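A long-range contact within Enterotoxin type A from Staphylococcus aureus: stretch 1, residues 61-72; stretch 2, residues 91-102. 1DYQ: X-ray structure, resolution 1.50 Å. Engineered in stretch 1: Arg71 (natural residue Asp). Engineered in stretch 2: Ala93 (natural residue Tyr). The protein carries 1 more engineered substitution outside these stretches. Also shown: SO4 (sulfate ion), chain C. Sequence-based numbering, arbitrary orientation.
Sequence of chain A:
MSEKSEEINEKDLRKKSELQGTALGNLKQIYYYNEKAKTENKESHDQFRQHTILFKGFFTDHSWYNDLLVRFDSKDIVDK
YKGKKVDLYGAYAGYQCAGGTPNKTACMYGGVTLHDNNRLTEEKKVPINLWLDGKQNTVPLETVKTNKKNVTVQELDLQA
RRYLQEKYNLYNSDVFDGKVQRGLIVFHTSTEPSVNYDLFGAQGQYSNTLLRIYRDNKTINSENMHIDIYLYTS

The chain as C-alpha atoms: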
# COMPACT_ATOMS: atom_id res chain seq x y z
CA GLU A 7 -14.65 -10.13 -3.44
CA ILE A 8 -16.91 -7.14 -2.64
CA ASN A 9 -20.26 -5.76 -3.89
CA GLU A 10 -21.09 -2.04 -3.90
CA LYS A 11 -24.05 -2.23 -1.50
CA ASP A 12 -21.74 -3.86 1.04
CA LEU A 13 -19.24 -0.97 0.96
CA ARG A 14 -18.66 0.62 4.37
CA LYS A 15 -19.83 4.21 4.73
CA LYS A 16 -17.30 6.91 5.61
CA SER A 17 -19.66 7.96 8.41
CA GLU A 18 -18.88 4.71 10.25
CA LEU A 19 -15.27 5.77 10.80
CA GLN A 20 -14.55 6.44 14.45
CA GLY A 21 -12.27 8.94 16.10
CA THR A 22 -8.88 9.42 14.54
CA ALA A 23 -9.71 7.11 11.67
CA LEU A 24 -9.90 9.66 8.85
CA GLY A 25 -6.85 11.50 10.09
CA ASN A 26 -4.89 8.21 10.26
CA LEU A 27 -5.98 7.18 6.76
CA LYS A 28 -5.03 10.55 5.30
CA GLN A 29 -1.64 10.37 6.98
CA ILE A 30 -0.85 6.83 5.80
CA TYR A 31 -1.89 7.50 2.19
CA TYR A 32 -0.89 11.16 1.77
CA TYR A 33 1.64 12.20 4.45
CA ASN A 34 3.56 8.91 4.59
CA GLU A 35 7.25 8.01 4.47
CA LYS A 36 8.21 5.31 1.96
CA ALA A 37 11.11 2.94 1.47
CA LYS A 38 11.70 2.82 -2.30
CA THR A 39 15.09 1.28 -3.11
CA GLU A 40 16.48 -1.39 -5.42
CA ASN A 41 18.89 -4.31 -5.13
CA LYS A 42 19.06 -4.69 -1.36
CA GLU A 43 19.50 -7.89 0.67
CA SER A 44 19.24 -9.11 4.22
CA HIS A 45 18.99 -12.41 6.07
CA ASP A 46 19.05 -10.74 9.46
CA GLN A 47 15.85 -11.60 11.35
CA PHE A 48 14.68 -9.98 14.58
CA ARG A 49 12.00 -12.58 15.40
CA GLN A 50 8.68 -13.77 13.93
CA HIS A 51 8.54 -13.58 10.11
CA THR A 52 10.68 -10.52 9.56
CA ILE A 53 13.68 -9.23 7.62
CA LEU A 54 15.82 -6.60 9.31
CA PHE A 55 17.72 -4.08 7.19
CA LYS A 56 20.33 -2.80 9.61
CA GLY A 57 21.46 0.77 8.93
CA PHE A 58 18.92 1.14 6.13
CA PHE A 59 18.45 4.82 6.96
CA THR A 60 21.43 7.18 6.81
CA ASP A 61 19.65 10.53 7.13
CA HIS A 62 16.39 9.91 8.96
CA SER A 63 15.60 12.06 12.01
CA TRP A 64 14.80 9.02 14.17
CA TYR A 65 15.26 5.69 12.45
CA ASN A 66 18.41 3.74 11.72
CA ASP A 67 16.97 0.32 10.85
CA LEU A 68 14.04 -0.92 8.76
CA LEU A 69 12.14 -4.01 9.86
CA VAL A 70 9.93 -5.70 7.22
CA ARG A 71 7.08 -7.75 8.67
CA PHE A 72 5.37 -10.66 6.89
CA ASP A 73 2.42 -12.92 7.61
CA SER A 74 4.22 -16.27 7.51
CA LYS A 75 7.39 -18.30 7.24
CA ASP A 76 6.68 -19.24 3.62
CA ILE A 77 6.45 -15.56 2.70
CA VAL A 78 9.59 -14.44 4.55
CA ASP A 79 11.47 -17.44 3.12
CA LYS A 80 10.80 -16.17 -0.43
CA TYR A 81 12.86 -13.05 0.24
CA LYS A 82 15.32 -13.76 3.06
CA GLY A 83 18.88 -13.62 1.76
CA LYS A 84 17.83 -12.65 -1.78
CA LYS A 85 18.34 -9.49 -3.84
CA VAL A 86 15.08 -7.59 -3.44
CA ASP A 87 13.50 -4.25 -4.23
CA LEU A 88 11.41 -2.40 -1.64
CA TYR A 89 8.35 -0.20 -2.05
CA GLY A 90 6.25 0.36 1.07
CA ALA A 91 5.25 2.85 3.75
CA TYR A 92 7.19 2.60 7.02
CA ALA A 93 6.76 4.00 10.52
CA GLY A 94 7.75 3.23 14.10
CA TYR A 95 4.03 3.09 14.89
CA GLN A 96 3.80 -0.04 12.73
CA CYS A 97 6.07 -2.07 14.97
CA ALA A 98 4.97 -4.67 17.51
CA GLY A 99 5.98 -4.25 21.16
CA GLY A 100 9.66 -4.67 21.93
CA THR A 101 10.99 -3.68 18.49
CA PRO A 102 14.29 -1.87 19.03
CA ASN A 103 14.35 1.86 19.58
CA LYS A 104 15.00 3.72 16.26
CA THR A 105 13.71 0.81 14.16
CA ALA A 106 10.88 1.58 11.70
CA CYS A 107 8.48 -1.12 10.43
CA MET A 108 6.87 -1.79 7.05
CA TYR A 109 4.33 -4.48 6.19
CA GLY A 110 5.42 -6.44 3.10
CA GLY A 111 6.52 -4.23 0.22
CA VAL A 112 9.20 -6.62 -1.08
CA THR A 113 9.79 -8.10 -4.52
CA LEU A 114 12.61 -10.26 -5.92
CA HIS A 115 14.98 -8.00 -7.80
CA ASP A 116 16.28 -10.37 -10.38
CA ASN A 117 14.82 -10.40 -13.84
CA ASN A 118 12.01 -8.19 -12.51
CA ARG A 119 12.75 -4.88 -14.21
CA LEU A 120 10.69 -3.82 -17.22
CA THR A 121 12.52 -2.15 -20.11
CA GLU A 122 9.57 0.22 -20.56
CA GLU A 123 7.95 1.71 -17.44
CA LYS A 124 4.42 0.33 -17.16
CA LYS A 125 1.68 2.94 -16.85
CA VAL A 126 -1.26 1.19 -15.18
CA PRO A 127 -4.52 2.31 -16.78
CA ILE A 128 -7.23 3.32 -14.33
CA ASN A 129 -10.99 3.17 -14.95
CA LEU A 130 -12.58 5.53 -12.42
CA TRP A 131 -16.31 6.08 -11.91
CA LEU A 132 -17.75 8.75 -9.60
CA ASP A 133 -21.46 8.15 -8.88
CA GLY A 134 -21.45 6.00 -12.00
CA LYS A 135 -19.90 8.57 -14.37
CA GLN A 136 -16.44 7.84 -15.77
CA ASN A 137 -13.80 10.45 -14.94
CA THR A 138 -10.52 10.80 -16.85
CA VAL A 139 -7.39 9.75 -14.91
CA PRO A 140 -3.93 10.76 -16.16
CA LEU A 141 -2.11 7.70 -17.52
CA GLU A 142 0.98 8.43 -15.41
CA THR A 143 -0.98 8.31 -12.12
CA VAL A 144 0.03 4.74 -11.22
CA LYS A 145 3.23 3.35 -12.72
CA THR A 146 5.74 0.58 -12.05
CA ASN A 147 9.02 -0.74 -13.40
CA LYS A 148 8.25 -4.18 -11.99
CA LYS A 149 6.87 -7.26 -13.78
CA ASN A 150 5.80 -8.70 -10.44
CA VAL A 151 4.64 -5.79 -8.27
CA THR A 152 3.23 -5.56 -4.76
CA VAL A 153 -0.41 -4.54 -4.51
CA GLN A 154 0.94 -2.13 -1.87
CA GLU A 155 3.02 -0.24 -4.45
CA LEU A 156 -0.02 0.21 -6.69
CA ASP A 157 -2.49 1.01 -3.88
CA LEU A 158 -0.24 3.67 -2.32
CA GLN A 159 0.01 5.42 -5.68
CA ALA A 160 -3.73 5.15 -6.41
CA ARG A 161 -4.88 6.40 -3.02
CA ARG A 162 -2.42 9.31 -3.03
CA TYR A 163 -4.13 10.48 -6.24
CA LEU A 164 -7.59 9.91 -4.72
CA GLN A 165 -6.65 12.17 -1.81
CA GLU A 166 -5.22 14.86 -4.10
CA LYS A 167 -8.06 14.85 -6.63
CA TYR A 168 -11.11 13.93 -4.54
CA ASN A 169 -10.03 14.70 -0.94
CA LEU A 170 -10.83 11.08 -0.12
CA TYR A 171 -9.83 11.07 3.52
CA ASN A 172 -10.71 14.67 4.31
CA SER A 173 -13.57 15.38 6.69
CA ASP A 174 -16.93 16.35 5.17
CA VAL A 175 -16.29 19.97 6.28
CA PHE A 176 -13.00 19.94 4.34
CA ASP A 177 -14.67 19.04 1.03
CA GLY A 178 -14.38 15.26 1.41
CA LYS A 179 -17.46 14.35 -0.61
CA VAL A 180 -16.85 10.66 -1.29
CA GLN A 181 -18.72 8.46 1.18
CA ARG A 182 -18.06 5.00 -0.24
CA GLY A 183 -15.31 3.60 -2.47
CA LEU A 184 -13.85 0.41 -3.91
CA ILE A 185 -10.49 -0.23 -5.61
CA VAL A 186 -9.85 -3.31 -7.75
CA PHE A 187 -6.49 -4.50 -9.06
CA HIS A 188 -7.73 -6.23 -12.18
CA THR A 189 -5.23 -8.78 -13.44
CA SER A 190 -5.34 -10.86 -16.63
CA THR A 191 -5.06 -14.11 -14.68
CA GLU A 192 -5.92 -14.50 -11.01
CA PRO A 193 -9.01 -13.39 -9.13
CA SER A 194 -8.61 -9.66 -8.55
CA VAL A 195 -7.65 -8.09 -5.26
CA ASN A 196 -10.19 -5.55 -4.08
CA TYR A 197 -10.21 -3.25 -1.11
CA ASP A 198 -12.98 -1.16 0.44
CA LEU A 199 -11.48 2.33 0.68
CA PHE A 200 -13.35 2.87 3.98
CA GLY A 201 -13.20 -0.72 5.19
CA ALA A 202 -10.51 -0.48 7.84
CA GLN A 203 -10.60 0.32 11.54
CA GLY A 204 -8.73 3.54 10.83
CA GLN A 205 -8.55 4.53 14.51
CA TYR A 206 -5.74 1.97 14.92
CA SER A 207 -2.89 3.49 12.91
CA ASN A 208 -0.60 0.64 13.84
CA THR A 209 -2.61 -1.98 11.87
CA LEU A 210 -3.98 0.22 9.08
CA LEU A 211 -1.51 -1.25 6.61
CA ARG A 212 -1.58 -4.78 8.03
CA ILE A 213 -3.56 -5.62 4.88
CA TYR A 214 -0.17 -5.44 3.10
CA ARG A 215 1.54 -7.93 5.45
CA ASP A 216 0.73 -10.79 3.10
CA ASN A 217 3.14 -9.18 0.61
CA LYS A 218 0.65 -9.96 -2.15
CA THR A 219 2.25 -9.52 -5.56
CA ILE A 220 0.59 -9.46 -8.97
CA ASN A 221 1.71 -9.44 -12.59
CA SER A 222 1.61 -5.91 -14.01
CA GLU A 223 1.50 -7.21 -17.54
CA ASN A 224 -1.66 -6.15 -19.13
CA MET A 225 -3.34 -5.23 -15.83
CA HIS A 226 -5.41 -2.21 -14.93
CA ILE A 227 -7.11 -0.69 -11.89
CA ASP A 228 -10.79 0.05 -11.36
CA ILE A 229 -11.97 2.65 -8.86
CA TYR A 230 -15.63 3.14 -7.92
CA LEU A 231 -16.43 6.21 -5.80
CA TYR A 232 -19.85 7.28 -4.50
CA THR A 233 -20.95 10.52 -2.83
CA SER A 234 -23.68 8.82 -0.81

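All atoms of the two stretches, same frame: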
# COMPACT_ATOMS: atom_id res chain seq x y z
N ASP A 61 19.94 9.11 6.85
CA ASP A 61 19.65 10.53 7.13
C ASP A 61 18.26 10.75 7.65
O ASP A 61 17.67 11.82 7.47
N HIS A 62 17.72 9.76 8.38
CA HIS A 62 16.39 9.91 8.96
C HIS A 62 16.47 10.52 10.35
O HIS A 62 17.38 10.14 11.12
CB HIS A 62 15.69 8.54 9.00
CG HIS A 62 14.22 8.73 9.27
ND1 HIS A 62 13.71 8.97 10.51
CD2 HIS A 62 13.17 8.76 8.40
CE1 HIS A 62 12.38 9.12 10.43
NE2 HIS A 62 12.05 9.00 9.15
N SER A 63 15.54 11.40 10.70
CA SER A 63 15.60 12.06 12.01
C SER A 63 15.37 11.17 13.19
O SER A 63 15.62 11.61 14.36
CB SER A 63 14.63 13.24 12.00
OG SER A 63 13.32 12.77 11.69
N TRP A 64 14.94 9.93 13.05
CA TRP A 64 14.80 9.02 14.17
C TRP A 64 15.29 7.63 13.88
O TRP A 64 15.96 6.99 14.71
CB TRP A 64 13.35 8.97 14.70
CG TRP A 64 13.29 8.30 16.05
CD1 TRP A 64 12.80 7.08 16.36
CD2 TRP A 64 13.80 8.85 17.28
NE1 TRP A 64 12.96 6.81 17.70
CE2 TRP A 64 13.55 7.91 18.29
CE3 TRP A 64 14.42 10.06 17.61
CZ2 TRP A 64 13.89 8.14 19.62
CZ3 TRP A 64 14.76 10.28 18.94
CH2 TRP A 64 14.50 9.32 19.92
N TYR A 65 14.97 7.07 12.70
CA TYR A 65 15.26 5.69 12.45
C TYR A 65 16.68 5.44 11.92
O TYR A 65 17.19 6.17 11.11
CB TYR A 65 14.27 5.07 11.44
CG TYR A 65 12.83 5.44 11.76
CD1 TYR A 65 12.28 5.16 12.99
CD2 TYR A 65 12.02 5.99 10.78
CE1 TYR A 65 10.96 5.49 13.29
CE2 TYR A 65 10.71 6.34 11.06
CZ TYR A 65 10.20 6.09 12.32
OH TYR A 65 8.89 6.45 12.61
N ASN A 66 17.18 4.26 12.29
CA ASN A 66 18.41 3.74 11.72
C ASN A 66 18.14 2.46 10.94
O ASN A 66 18.75 2.26 9.90
CB ASN A 66 19.42 3.43 12.86
CG ASN A 66 19.95 4.70 13.49
OD1 ASN A 66 20.25 5.67 12.81
ND2 ASN A 66 20.04 4.69 14.82
N ASP A 67 17.25 1.62 11.43
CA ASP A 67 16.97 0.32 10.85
C ASP A 67 15.53 0.23 10.30
O ASP A 67 14.65 0.91 10.81
CB ASP A 67 17.11 -0.77 11.93
CG ASP A 67 18.51 -0.86 12.52
OD1 ASP A 67 19.47 -0.31 11.96
OD2 ASP A 67 18.63 -1.52 13.59
N LEU A 68 15.38 -0.63 9.31
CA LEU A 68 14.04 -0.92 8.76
C LEU A 68 13.70 -2.39 8.96
O LEU A 68 14.47 -3.28 8.52
CB LEU A 68 14.02 -0.59 7.25
CG LEU A 68 12.72 -1.00 6.52
CD1 LEU A 68 11.57 -0.11 6.99
CD2 LEU A 68 12.91 -0.83 5.00
N LEU A 69 12.62 -2.69 9.63
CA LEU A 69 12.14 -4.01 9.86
C LEU A 69 10.94 -4.34 8.95
O LEU A 69 9.94 -3.61 9.08
CB LEU A 69 11.73 -4.21 11.33
CG LEU A 69 11.28 -5.60 11.69
CD1 LEU A 69 12.42 -6.62 11.56
CD2 LEU A 69 10.66 -5.68 13.08
N VAL A 70 11.06 -5.31 8.10
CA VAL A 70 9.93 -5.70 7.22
C VAL A 70 9.21 -6.85 7.86
O VAL A 70 9.83 -7.88 8.25
CB VAL A 70 10.41 -6.05 5.81
CG1 VAL A 70 9.19 -6.40 4.93
CG2 VAL A 70 11.20 -4.92 5.20
N ARG A 71 7.90 -6.78 8.02
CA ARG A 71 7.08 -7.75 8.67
C ARG A 71 6.19 -8.53 7.68
O ARG A 71 5.66 -7.86 6.76
CB ARG A 71 6.15 -7.10 9.72
CG ARG A 71 6.88 -6.26 10.75
CD ARG A 71 5.91 -5.62 11.79
NE ARG A 71 5.18 -6.65 12.49
CZ ARG A 71 4.13 -6.49 13.29
NH1 ARG A 71 3.64 -5.29 13.54
NH2 ARG A 71 3.55 -7.57 13.84
N PHE A 72 6.18 -9.81 7.78
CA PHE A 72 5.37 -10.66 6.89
C PHE A 72 4.41 -11.52 7.70
O PHE A 72 4.60 -11.82 8.87
CB PHE A 72 6.32 -11.56 6.08
CG PHE A 72 7.35 -10.86 5.28
CD1 PHE A 72 7.07 -10.34 4.00
CD2 PHE A 72 8.63 -10.64 5.77
CE1 PHE A 72 8.04 -9.70 3.27
CE2 PHE A 72 9.60 -10.00 5.04
CZ PHE A 72 9.32 -9.54 3.76
N ALA A 91 5.28 1.73 2.81
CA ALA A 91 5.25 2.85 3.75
C ALA A 91 5.73 2.31 5.11
O ALA A 91 5.17 1.36 5.62
CB ALA A 91 3.78 3.29 3.92
N TYR A 92 6.65 3.06 5.71
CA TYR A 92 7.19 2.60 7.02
C TYR A 92 6.87 3.59 8.11
O TYR A 92 6.65 4.77 7.89
CB TYR A 92 8.71 2.41 6.91
CG TYR A 92 9.51 3.66 6.62
CD1 TYR A 92 9.79 4.60 7.61
CD2 TYR A 92 9.92 3.96 5.32
CE1 TYR A 92 10.46 5.76 7.33
CE2 TYR A 92 10.61 5.13 5.04
CZ TYR A 92 10.89 6.03 6.05
OH TYR A 92 11.56 7.19 5.76
N ALA A 93 6.90 3.08 9.36
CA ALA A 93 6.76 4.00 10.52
C ALA A 93 7.07 3.17 11.78
O ALA A 93 6.80 2.01 11.84
CB ALA A 93 5.29 4.46 10.64
N GLY A 94 7.56 3.90 12.82
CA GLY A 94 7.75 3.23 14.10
C GLY A 94 6.44 2.71 14.67
O GLY A 94 6.38 1.72 15.34
N TYR A 95 5.33 3.45 14.36
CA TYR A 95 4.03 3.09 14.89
C TYR A 95 3.50 1.80 14.29
O TYR A 95 2.54 1.22 14.85
CB TYR A 95 3.02 4.23 14.82
CG TYR A 95 2.64 4.73 13.46
CD1 TYR A 95 1.81 3.95 12.63
CD2 TYR A 95 3.07 5.95 12.98
CE1 TYR A 95 1.48 4.40 11.37
CE2 TYR A 95 2.73 6.42 11.72
CZ TYR A 95 1.93 5.60 10.92
OH TYR A 95 1.59 6.04 9.66
N GLN A 96 4.19 1.21 13.33
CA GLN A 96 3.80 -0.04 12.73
C GLN A 96 4.47 -1.26 13.34
O GLN A 96 4.21 -2.38 12.97
CB GLN A 96 3.99 -0.03 11.20
CG GLN A 96 2.98 0.93 10.56
CD GLN A 96 3.07 1.05 9.08
OE1 GLN A 96 2.04 1.43 8.44
NE2 GLN A 96 4.20 0.81 8.45
N CYS A 97 5.35 -1.00 14.32
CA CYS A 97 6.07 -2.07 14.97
C CYS A 97 5.28 -2.69 16.12
O CYS A 97 4.47 -2.01 16.77
CB CYS A 97 7.41 -1.54 15.51
SG CYS A 97 8.51 -0.84 14.23
N ALA A 98 5.51 -3.96 16.35
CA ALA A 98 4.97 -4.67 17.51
C ALA A 98 5.83 -4.34 18.74
O ALA A 98 6.95 -3.86 18.59
CB ALA A 98 4.94 -6.17 17.30
N GLY A 99 5.27 -4.59 19.92
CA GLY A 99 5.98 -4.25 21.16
C GLY A 99 7.34 -4.92 21.24
O GLY A 99 7.54 -6.08 20.90
N GLY A 100 8.32 -4.17 21.76
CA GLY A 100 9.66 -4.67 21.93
C GLY A 100 10.53 -4.60 20.71
O GLY A 100 11.65 -5.12 20.67
N THR A 101 10.07 -3.90 19.65
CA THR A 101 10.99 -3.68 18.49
C THR A 101 12.00 -2.65 18.97
O THR A 101 11.63 -1.72 19.69
CB THR A 101 10.17 -3.14 17.30
OG1 THR A 101 9.19 -4.16 16.96
CG2 THR A 101 11.02 -2.91 16.07
N PRO A 102 13.24 -2.77 18.54
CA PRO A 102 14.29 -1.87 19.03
C PRO A 102 14.01 -0.43 18.74
O PRO A 102 13.35 -0.03 17.77
CB PRO A 102 15.55 -2.41 18.43
CG PRO A 102 15.27 -3.87 18.20
CD PRO A 102 13.80 -3.88 17.76
S SO4 C . 6.82 6.87 15.40
O1 SO4 C . 6.34 8.24 15.56
O2 SO4 C . 8.27 6.75 15.06
O3 SO4 C . 6.07 6.22 14.20
O4 SO4 C . 6.45 6.02 16.58

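Three residues cover the most surface in this contact: Tyr92 of the second stretch, and Tyr65 and the engineered Arg71 of the first. Together the two stretches bury 431 Å², both sides summed. Side chains of the first stretch meet both side chains and backbone of the second, and two hydrogen bonds cross between them.

Tyr92 has the largest share. Its CA-to-CB bond points toward the first stretch, and chi1 is in the p well. The residue is buried, and it meets three side chains along its length. Near its base, CB of Tyr92 lies 3.8 Å from CD1 of Leu68. The CA-to-CB bond of Leu68 points sideways, but with chi1 t and chi2 p the end of the side chain comes nearer. A branched apolar residue suits this buried place on the strand. Further out, CE1 of Tyr92 is 3.8 Å from CE2 of Tyr65. The two rings are steeply inclined, with planes at 84° and centroids 5.9 Å apart. At the tip, OH of Tyr92 lies 3.5 Å from CD2 of His62. The imidazole is steadied within its own stretch, where Trp64 N donates a hydrogen bond to His62 ND1 at 3.0 Å.

Tyr65 combines apolar and polar contact. Its ring packs against Tyr92, while its hydroxyl reaches the backbone beyond. Gly94 N donates a hydrogen bond to Tyr65 OH, at 2.9 Å and with an angle of 157° at the hydrogen. The hydroxyl in turn donates to O2 of the sulfate ion, with Tyr65 OH and SO4 O2 2.5 Å apart. The sulfate probably comes from the crystallisation liquor. It also accepts a hydrogen bond from the next residue along, Tyr95 N to SO4 O3 at 2.9 Å. Glycine fits closely at position 94. An ideal CB there would point toward the first stretch, 3.4 Å from Tyr65 CE1, and would clash with SO4 O2 at 2.6 Å. The neighbouring Ala93, an engineered residue, points its CB away and adds little area.

Arg71 makes the other polar link. Its CA-to-CB bond points toward the second stretch, and the side chain runs through chi angles m, t and p to the guanidinium. There NH1 of Arg71 donates a hydrogen bond to Gln96 O at 3.0 Å, with an angle of 149°. The carbonyl oxygen lies at the edge of the guanidinium, near its plane, where an N-H can point at it. Over one face of the group sits the methyl of Ala98, with Arg71 NH2 and Ala98 CB 4.0 Å apart. The small side chain gives the flat group a surface to lie against.

The acceptor belongs to an ordered segment. Gln96 ends a short 3-10 turn, and its side chain NE2 donates to Ala91 O at 3.0 Å. A further apolar contact joins Leu69 CD2 to Thr101 CG2 at 4.1 Å. Thr101 closes a type II turn, and its OG1 donates to Ala98 O at 2.8 Å.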